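PDB 3EMF: Hia (Adhesin), which is a trimeric autotransporter adhesin of the outer membrane, present here as its second binding domain, and mediates adhesion of Haemophilus influenzae cells. Local coordinates for the interface of chains A and B. Numbering follows the deposited sequence. Chains: chain A/B, Hia (Adhesin).

Four patches sample the interface between two subunits of the Hia trimer; all distances run between centres of C-alpha atoms. Contacts 1 and 4 overlap, about 6 Å apart, and share A:Leu70, B:Phe92 and B:Ile111: contact 1 is the aromatic core, contact 4 the strand pairing and polar margin beside it. Contact 3 lies about 11 Å from contact 1 and shares B:Phe113, through which the core passes to the C-terminal end. Contact 2 stands apart, about 32 Å from contact 1 and 43 Å from contact 3, where loops of one subunit take up an arginine after helix 60-63. Chains A and B therefore touch at both ends of this fragment.

Contact 1: the interface of chains A and B. Residues chain A 70, 92, 113; chain B 92, 111, 113.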
loop_
_atom_site.group_PDB
_atom_site.type_symbol
_atom_site.label_atom_id
_atom_site.label_comp_id
_atom_site.label_asym_id
_atom_site.label_seq_id
_atom_site.Cartn_x
_atom_site.Cartn_y
_atom_site.Cartn_z
ATOM N N LEU A 70 6.616 -6.797 -2.696
ATOM C CA LEU A 70 7.943 -6.271 -2.468
ATOM C C LEU A 70 8.975 -7.344 -2.795
ATOM O O LEU A 70 8.903 -8.462 -2.278
ATOM C CB LEU A 70 8.075 -5.855 -1.011
ATOM C CG LEU A 70 9.486 -5.553 -0.506
ATOM C CD1 LEU A 70 10.009 -4.259 -1.077
ATOM C CD2 LEU A 70 9.480 -5.494 1.012
ATOM N N PHE A 92 14.096 -0.587 5.550
ATOM C CA PHE A 92 15.276 -0.508 4.710
ATOM C C PHE A 92 16.453 -0.305 5.651
ATOM O O PHE A 92 16.508 0.683 6.382
ATOM C CB PHE A 92 15.141 0.648 3.695
ATOM C CG PHE A 92 14.022 0.440 2.725
ATOM C CD1 PHE A 92 14.253 -0.182 1.511
ATOM C CD2 PHE A 92 12.721 0.792 3.060
ATOM C CE1 PHE A 92 13.219 -0.404 0.629
ATOM C CE2 PHE A 92 11.674 0.559 2.175
ATOM C CZ PHE A 92 11.927 -0.033 0.963
ATOM N N PHE A 113 20.257 6.816 0.420
ATOM C CA PHE A 113 21.294 5.796 0.459
ATOM C C PHE A 113 22.652 6.411 0.199
ATOM O O PHE A 113 22.825 7.141 -0.768
ATOM C CB PHE A 113 21.020 4.724 -0.591
ATOM C CG PHE A 113 19.712 4.049 -0.414
ATOM C CD1 PHE A 113 18.544 4.651 -0.859
ATOM C CD2 PHE A 113 19.634 2.829 0.232
ATOM C CE1 PHE A 113 17.329 4.041 -0.686
ATOM C CE2 PHE A 113 18.422 2.215 0.405
ATOM C CZ PHE A 113 17.263 2.823 -0.057
ATOM N N PHE B 92 13.530 -4.253 -5.612
ATOM C CA PHE B 92 14.788 -3.621 -5.243
ATOM C C PHE B 92 15.899 -4.546 -5.698
ATOM O O PHE B 92 16.027 -5.679 -5.213
ATOM C CB PHE B 92 14.843 -3.351 -3.734
ATOM C CG PHE B 92 13.853 -2.307 -3.296
ATOM C CD1 PHE B 92 14.219 -0.969 -3.236
ATOM C CD2 PHE B 92 12.542 -2.656 -3.031
ATOM C CE1 PHE B 92 13.299 0.015 -2.877
ATOM C CE2 PHE B 92 11.612 -1.682 -2.664
ATOM C CZ PHE B 92 12.001 -0.342 -2.595
ATOM N N ILE B 111 14.474 -5.082 3.858
ATOM C CA ILE B 111 15.398 -5.063 2.743
ATOM C C ILE B 111 16.734 -4.522 3.259
ATOM O O ILE B 111 16.824 -3.369 3.667
ATOM C CB ILE B 111 14.896 -4.192 1.579
ATOM C CG1 ILE B 111 13.418 -4.473 1.281
ATOM C CG2 ILE B 111 15.727 -4.440 0.350
ATOM C CD1 ILE B 111 13.183 -5.698 0.428
ATOM N N PHE B 113 20.784 -3.525 2.769
ATOM C CA PHE B 113 21.758 -3.052 1.797
ATOM C C PHE B 113 23.141 -3.103 2.431
ATOM O O PHE B 113 23.323 -2.700 3.583
ATOM C CB PHE B 113 21.429 -1.624 1.345
ATOM C CG PHE B 113 20.065 -1.490 0.747
ATOM C CD1 PHE B 113 18.946 -1.423 1.557
ATOM C CD2 PHE B 113 19.898 -1.450 -0.621
ATOM C CE1 PHE B 113 17.677 -1.318 1.007
ATOM C CE2 PHE B 113 18.631 -1.341 -1.177
ATOM C CZ PHE B 113 17.520 -1.269 -0.363
#
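The aromatic core of the Trp-ring domain of this trimeric adhesin is built where strand 89-94 of chain A runs parallel to strand 108-114 of chain B, with A:Phe92 bridged to B:Ile111. A:Phe92 and B:Phe92 meet edge to face, their planes 62° apart and their centroids 5.0 Å from each other. The A:Phe92 ring supplies the edge: its CE1 lies 3.4 Å from B:Phe92 CZ and stands over the rim of that ring's face. Along another stretch of its edge, A:Phe92 CD1 is 3.6 Å from B:Phe113 CE1; these two side chains run side by side in the same direction. A second edge-to-face pair follows at residue 113, with ring centroids 4.8 Å apart, and here A:Phe113 CE2 points at the centre of the B:Phe113 face. Both A:Phe92 (chi1 -64°) and B:Phe92 turn CG away from their carbonyl carbons, and the two side chains cross at about a right angle. The aliphatic end of the core belongs to A:Leu70, which meets B:Ile111 tip to tip. Its methyls CD1 and CD2 both lie 3.8 Å from B:Ile111 CD1, and A:Leu70 CD1 also reaches B:Phe92 CE2 at 3.4 Å.

Contact 2: the interface of chains A and B. Residues chain A 9, 41, 50, 52-54; chain B 60, 64.
B:Arg64, which follows helix 60-63, pushes its guanidinium group into a pocket formed by loops of the neighbouring adhesin subunit, hiding 100 Å² of surface and probably helping to hold the trimer together. An extended chain from CG to NE (chi2 -175°) carries the flat group to the backbone carbonyls. Side-on, NE and NH2 both bond to A:Leu41 O, the B:Arg64 NH2 bond measuring 2.7 Å. In that pair NH2 lies in the carbonyl plane while NE sits above it, 37° out. End-on, NH1 and NH2 share A:Val52 O, with B:Arg64 NH2 at 2.8 Å and again in the carbonyl plane. NH2 therefore serves both carbonyls, and all these acceptors lie close to the guanidinium plane, which fixes its rotation. A:Asp54 adds a salt bridge, OD1 to B:Arg64 NH1 at 2.8 Å, with the carboxylate turned 48° from the guanidinium and met on its anti side. The two faces are packed by aliphatic groups: A:Leu50 CD1 lies 3.6 Å above one, towards the rim, and B:Val60 CG1, from the arginine's own chain, lies over the centre of the other. The second branch of B:Val60 faces chain A, its CG2 meeting A:Leu9 CD1 tip to tip at 3.9 Å.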
loop_
_atom_site.group_PDB
_atom_site.type_symbol
_atom_site.label_atom_id
_atom_site.label_comp_id
_atom_site.label_asym_id
_atom_site.label_seq_id
_atom_site.Cartn_x
_atom_site.Cartn_y
_atom_site.Cartn_z
ATOM N N LEU A 9 -15.437 -10.965 -5.797
ATOM C CA LEU A 9 -13.987 -10.839 -5.953
ATOM C C LEU A 9 -13.215 -12.054 -5.451
ATOM O O LEU A 9 -13.459 -12.555 -4.345
ATOM C CB LEU A 9 -13.461 -9.599 -5.215
ATOM C CG LEU A 9 -13.921 -8.237 -5.732
ATOM C CD1 LEU A 9 -13.499 -7.116 -4.753
ATOM C CD2 LEU A 9 -13.391 -7.988 -7.152
ATOM N N LEU A 41 -8.453 -7.590 -8.373
ATOM C CA LEU A 41 -9.403 -6.537 -8.689
ATOM C C LEU A 41 -9.737 -6.481 -10.174
ATOM O O LEU A 41 -10.769 -5.937 -10.565
ATOM C CB LEU A 41 -8.881 -5.180 -8.192
ATOM C CG LEU A 41 -9.024 -4.943 -6.689
ATOM C CD1 LEU A 41 -8.390 -3.612 -6.299
ATOM C CD2 LEU A 41 -10.489 -4.975 -6.272
ATOM N N LEU A 50 -15.266 -6.398 -16.549
ATOM C CA LEU A 50 -14.979 -6.802 -15.177
ATOM C C LEU A 50 -16.110 -7.638 -14.569
ATOM O O LEU A 50 -17.277 -7.256 -14.627
ATOM C CB LEU A 50 -14.711 -5.555 -14.330
ATOM C CG LEU A 50 -13.458 -4.748 -14.689
ATOM C CD1 LEU A 50 -13.486 -3.335 -14.093
ATOM C CD2 LEU A 50 -12.220 -5.486 -14.221
ATOM N N VAL A 52 -16.700 -8.062 -11.451
ATOM C CA VAL A 52 -17.261 -7.255 -10.376
ATOM C C VAL A 52 -17.143 -5.791 -10.751
ATOM O O VAL A 52 -16.039 -5.261 -10.877
ATOM C CB VAL A 52 -16.558 -7.535 -9.015
ATOM C CG1 VAL A 52 -17.179 -6.690 -7.911
ATOM C CG2 VAL A 52 -16.649 -9.036 -8.660
ATOM N N GLU A 53 -18.291 -5.151 -10.957
ATOM C CA GLU A 53 -18.353 -3.779 -11.414
ATOM C C GLU A 53 -17.864 -2.783 -10.362
ATOM O O GLU A 53 -17.906 -3.047 -9.161
ATOM C CB GLU A 53 -19.793 -3.426 -11.806
ATOM C CG GLU A 53 -20.220 -3.952 -13.167
ATOM C CD GLU A 53 -20.496 -5.461 -13.188
ATOM O OE1 GLU A 53 -20.602 -6.077 -12.098
ATOM O OE2 GLU A 53 -20.617 -6.020 -14.307
ATOM N N ASP A 54 -17.414 -1.629 -10.829
ATOM C CA ASP A 54 -16.995 -0.549 -9.931
ATOM C C ASP A 54 -17.999 -0.248 -8.808
ATOM O O ASP A 54 -17.596 -0.114 -7.656
ATOM C CB ASP A 54 -16.729 0.738 -10.725
ATOM C CG ASP A 54 -15.374 0.730 -11.447
ATOM O OD1 ASP A 54 -14.524 -0.148 -11.166
ATOM O OD2 ASP A 54 -15.151 1.623 -12.295
ATOM N N VAL B 60 -15.967 -1.088 -4.762
ATOM C CA VAL B 60 -14.870 -1.809 -5.382
ATOM C C VAL B 60 -14.104 -0.866 -6.336
ATOM O O VAL B 60 -12.884 -0.933 -6.451
ATOM C CB VAL B 60 -15.389 -3.034 -6.139
ATOM C CG1 VAL B 60 -14.309 -3.588 -7.067
ATOM C CG2 VAL B 60 -15.908 -4.110 -5.147
ATOM N N ARG B 64 -9.974 0.161 -6.618
ATOM C CA ARG B 64 -9.194 0.181 -7.840
ATOM C C ARG B 64 -8.409 1.477 -8.001
ATOM O O ARG B 64 -7.552 1.570 -8.870
ATOM C CB ARG B 64 -10.097 -0.081 -9.052
ATOM C CG ARG B 64 -10.818 -1.431 -8.951
ATOM C CD ARG B 64 -11.639 -1.758 -10.215
ATOM N NE ARG B 64 -11.948 -3.181 -10.229
ATOM C CZ ARG B 64 -13.166 -3.693 -10.364
ATOM N NH1 ARG B 64 -14.213 -2.895 -10.554
ATOM N NH2 ARG B 64 -13.324 -5.007 -10.356
#

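Contact 3: the interface of chains A and B. Residues chain A 95-98; chain B 113-115.
Backbone hydrogen bonds join the A:Lys95–A:Val98 turn, which links strands 89-94 and 99-105 of chain A, to the end of strand 108-114 of chain B, at the C-terminal edge of the Trp-ring domain of this trimeric autotransporter. A:Lys95 N donates to B:Phe113 O at 3.0 Å, nearly straight at the hydrogen. Two residues on, the direction reverses: B:Leu115 N donates to A:Gly96 O at 2.9 Å, approaching from above the carbonyl plane, 37° out of it. Together the pair brackets B:Ala114 and extends the pairing of the chains past the strand end into the turn. A:Gly96 and A:Gly97 both have positive phi, a backbone course well suited to glycine and a bend that probably helps present A:Gly96 O to chain B.

Apolar contact is centred on A:Val98, which hides 39 Å² and whose two methyls face different residues. With chi1 at 180°, CG1 is opposite the backbone N and A:Val98 CG1 meets B:Phe113 CB at 3.8 Å. The other branch, A:Val98 CG2, lies 3.5 Å from B:Ala114 CA and 3.3 Å from B:Leu115 CD1, the latter a close methyl-methyl approach. The valine and leucine side chains meet at an oblique angle. B:Leu115, with 53 Å² hidden, also spreads its CD2 methyl towards the turn backbone, 4.0 Å from A:Gly97 CA.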
loop_
_atom_site.group_PDB
_atom_site.type_symbol
_atom_site.label_atom_id
_atom_site.label_comp_id
_atom_site.label_asym_id
_atom_site.label_seq_id
_atom_site.Cartn_x
_atom_site.Cartn_y
_atom_site.Cartn_z
ATOM N N LYS A 95 23.772 -1.744 6.401
ATOM C CA LYS A 95 24.954 -2.140 7.159
ATOM C C LYS A 95 26.085 -2.488 6.205
ATOM O O LYS A 95 25.971 -2.286 5.000
ATOM C CB LYS A 95 24.645 -3.309 8.091
ATOM C CG LYS A 95 24.017 -4.502 7.402
ATOM C CD LYS A 95 23.693 -5.582 8.418
ATOM C CE LYS A 95 23.124 -6.816 7.753
ATOM N NZ LYS A 95 22.721 -7.832 8.763
ATOM N N GLY A 96 27.185 -2.993 6.746
ATOM C CA GLY A 96 28.288 -3.437 5.918
ATOM C C GLY A 96 28.756 -2.401 4.912
ATOM O O GLY A 96 29.045 -2.728 3.758
ATOM N N GLY A 97 28.833 -1.146 5.346
ATOM C CA GLY A 97 29.400 -0.104 4.511
ATOM C C GLY A 97 28.381 0.746 3.768
ATOM O O GLY A 97 28.749 1.625 2.992
ATOM N N VAL A 98 27.097 0.474 3.994
ATOM C CA VAL A 98 26.016 1.250 3.381
ATOM C C VAL A 98 25.206 1.949 4.468
ATOM O O VAL A 98 24.855 1.341 5.483
ATOM C CB VAL A 98 25.065 0.370 2.541
ATOM C CG1 VAL A 98 23.956 1.212 1.935
ATOM C CG2 VAL A 98 25.821 -0.360 1.452
ATOM N N PHE B 113 20.784 -3.525 2.769
ATOM C CA PHE B 113 21.758 -3.052 1.797
ATOM C C PHE B 113 23.141 -3.103 2.431
ATOM O O PHE B 113 23.323 -2.700 3.583
ATOM C CB PHE B 113 21.429 -1.624 1.345
ATOM C CG PHE B 113 20.065 -1.490 0.747
ATOM C CD1 PHE B 113 18.946 -1.423 1.557
ATOM C CD2 PHE B 113 19.898 -1.450 -0.621
ATOM C CE1 PHE B 113 17.677 -1.318 1.007
ATOM C CE2 PHE B 113 18.631 -1.341 -1.177
ATOM C CZ PHE B 113 17.520 -1.269 -0.363
ATOM N N ALA B 114 24.107 -3.606 1.675
ATOM C CA ALA B 114 25.460 -3.790 2.183
ATOM C C ALA B 114 26.442 -3.878 1.025
ATOM O O ALA B 114 26.046 -4.089 -0.114
ATOM C CB ALA B 114 25.527 -5.051 3.048
ATOM N N LEU B 115 27.726 -3.705 1.317
ATOM C CA LEU B 115 28.761 -3.858 0.308
ATOM C C LEU B 115 29.138 -5.327 0.136
ATOM O O LEU B 115 29.137 -5.848 -0.977
ATOM C CB LEU B 115 29.993 -3.032 0.683
ATOM C CG LEU B 115 30.070 -1.611 0.119
ATOM C CD1 LEU B 115 28.709 -0.970 0.063
ATOM C CD2 LEU B 115 31.034 -0.758 0.927
#

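Contact 4: the interface of chains A and B. Residues chain A 70, 72, 82, 91; chain B 90, 92, 102-103, 109, 111.
A:Leu70 hides 34 Å² of its surface here and meets a further neighbour beyond the aromatic core: its CD2 methyl lies 3.7 Å from B:His109 CB, the two side chains passing alongside one another head to tail. A:Gln82, with 28 Å² hidden, flanks the same histidine on its imidazole side. Its CB approaches B:His109 CD2 at 3.3 Å, and its amide plane stands 78° from the ring. The bend at its chi2 (98°) turns the amide away from the imidazole towards B:Ser102, whose OG is 3.3 Å from A:Gln82 NE2, a distance that gives proximity more than a firm bond. B:Ser102, hiding 25 Å², does hydrogen-bond A:Ser72, OG to OG at 2.8 Å, with the donor undecided. Both serines have chi1 at 64°, each hydroxyl set between its own backbone N and carbonyl carbon. Backbone bonds fix the register nearby: A:Leu91 N donates to B:His109 O at 2.7 Å, and B:Ile111 N returns a bond to A:Leu91 O at 2.8 Å. The site thus lies where chain A strands 67-74, 80-85 and 89-94 meet strands of chain B, with strand 67-74 pairing in parallel with B strand 89-94 and A strand 89-94 bonded to B strand 108-114, so that the sheets continue from one subunit into the next.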
loop_
_atom_site.group_PDB
_atom_site.type_symbol
_atom_site.label_atom_id
_atom_site.label_comp_id
_atom_site.label_asym_id
_atom_site.label_seq_id
_atom_site.Cartn_x
_atom_site.Cartn_y
_atom_site.Cartn_z
ATOM N N LEU A 70 6.616 -6.797 -2.696
ATOM C CA LEU A 70 7.943 -6.271 -2.468
ATOM C C LEU A 70 8.975 -7.344 -2.795
ATOM O O LEU A 70 8.903 -8.462 -2.278
ATOM C CB LEU A 70 8.075 -5.855 -1.011
ATOM C CG LEU A 70 9.486 -5.553 -0.506
ATOM C CD1 LEU A 70 10.009 -4.259 -1.077
ATOM C CD2 LEU A 70 9.480 -5.494 1.012
ATOM N N SER A 72 13.271 -8.391 -3.838
ATOM C CA SER A 72 14.691 -8.070 -3.887
ATOM C C SER A 72 15.362 -9.095 -4.765
ATOM O O SER A 72 15.018 -10.282 -4.727
ATOM C CB SER A 72 15.331 -8.120 -2.495
ATOM O OG SER A 72 15.288 -9.437 -1.957
ATOM N N GLN A 82 7.811 -10.801 -1.138
ATOM C CA GLN A 82 6.889 -10.837 -0.012
ATOM C C GLN A 82 5.727 -9.906 -0.329
ATOM O O GLN A 82 5.828 -9.067 -1.228
ATOM C CB GLN A 82 7.568 -10.377 1.280
ATOM C CG GLN A 82 8.874 -11.070 1.609
ATOM C CD GLN A 82 10.091 -10.268 1.183
ATOM O OE1 GLN A 82 10.092 -9.606 0.140
ATOM N NE2 GLN A 82 11.137 -10.322 1.991
ATOM N N LEU A 91 11.232 -2.257 6.282
ATOM C CA LEU A 91 12.418 -1.680 6.877
ATOM C C LEU A 91 13.520 -1.747 5.855
ATOM O O LEU A 91 13.825 -2.822 5.328
ATOM C CB LEU A 91 12.819 -2.482 8.131
ATOM C CG LEU A 91 14.144 -2.129 8.826
ATOM C CD1 LEU A 91 14.179 -0.668 9.233
ATOM C CD2 LEU A 91 14.404 -3.013 10.054
ATOM N N VAL B 90 7.103 -3.625 -6.439
ATOM C CA VAL B 90 8.344 -2.872 -6.394
ATOM C C VAL B 90 9.500 -3.828 -6.144
ATOM O O VAL B 90 9.531 -4.524 -5.142
ATOM C CB VAL B 90 8.337 -1.776 -5.324
ATOM C CG1 VAL B 90 9.622 -0.976 -5.422
ATOM C CG2 VAL B 90 7.132 -0.858 -5.519
ATOM N N PHE B 92 13.530 -4.253 -5.612
ATOM C CA PHE B 92 14.788 -3.621 -5.243
ATOM C C PHE B 92 15.899 -4.546 -5.698
ATOM O O PHE B 92 16.027 -5.679 -5.213
ATOM C CB PHE B 92 14.843 -3.351 -3.734
ATOM C CG PHE B 92 13.853 -2.307 -3.296
ATOM C CD1 PHE B 92 14.219 -0.969 -3.236
ATOM C CD2 PHE B 92 12.542 -2.656 -3.031
ATOM C CE1 PHE B 92 13.299 0.015 -2.877
ATOM C CE2 PHE B 92 11.612 -1.682 -2.664
ATOM C CZ PHE B 92 12.001 -0.342 -2.595
ATOM N N SER B 102 16.702 -9.760 1.626
ATOM C CA SER B 102 15.452 -9.486 2.324
ATOM C C SER B 102 14.971 -10.625 3.218
ATOM O O SER B 102 15.073 -11.793 2.867
ATOM C CB SER B 102 14.347 -9.085 1.337
ATOM O OG SER B 102 14.031 -10.139 0.452
ATOM N N THR B 103 14.459 -10.258 4.385
ATOM C CA THR B 103 13.834 -11.202 5.285
ATOM C C THR B 103 12.413 -10.742 5.534
ATOM O O THR B 103 12.056 -9.606 5.225
ATOM C CB THR B 103 14.583 -11.312 6.619
ATOM O OG1 THR B 103 13.785 -12.060 7.548
ATOM C CG2 THR B 103 14.867 -9.932 7.195
ATOM N N HIS B 109 8.887 -6.656 6.842
ATOM C CA HIS B 109 9.767 -7.009 5.742
ATOM C C HIS B 109 11.019 -6.150 5.761
ATOM O O HIS B 109 10.946 -4.912 5.764
ATOM C CB HIS B 109 9.035 -6.855 4.408
ATOM C CG HIS B 109 7.659 -7.447 4.406
ATOM N ND1 HIS B 109 6.539 -6.730 4.769
ATOM C CD2 HIS B 109 7.224 -8.692 4.101
ATOM C CE1 HIS B 109 5.473 -7.502 4.675
ATOM N NE2 HIS B 109 5.860 -8.699 4.274
ATOM N N ILE B 111 14.474 -5.082 3.858
ATOM C CA ILE B 111 15.398 -5.063 2.743
ATOM C C ILE B 111 16.734 -4.522 3.259
ATOM O O ILE B 111 16.824 -3.369 3.667
ATOM C CB ILE B 111 14.896 -4.192 1.579
ATOM C CG1 ILE B 111 13.418 -4.473 1.281
ATOM C CG2 ILE B 111 15.727 -4.440 0.350
ATOM C CD1 ILE B 111 13.183 -5.698 0.428
#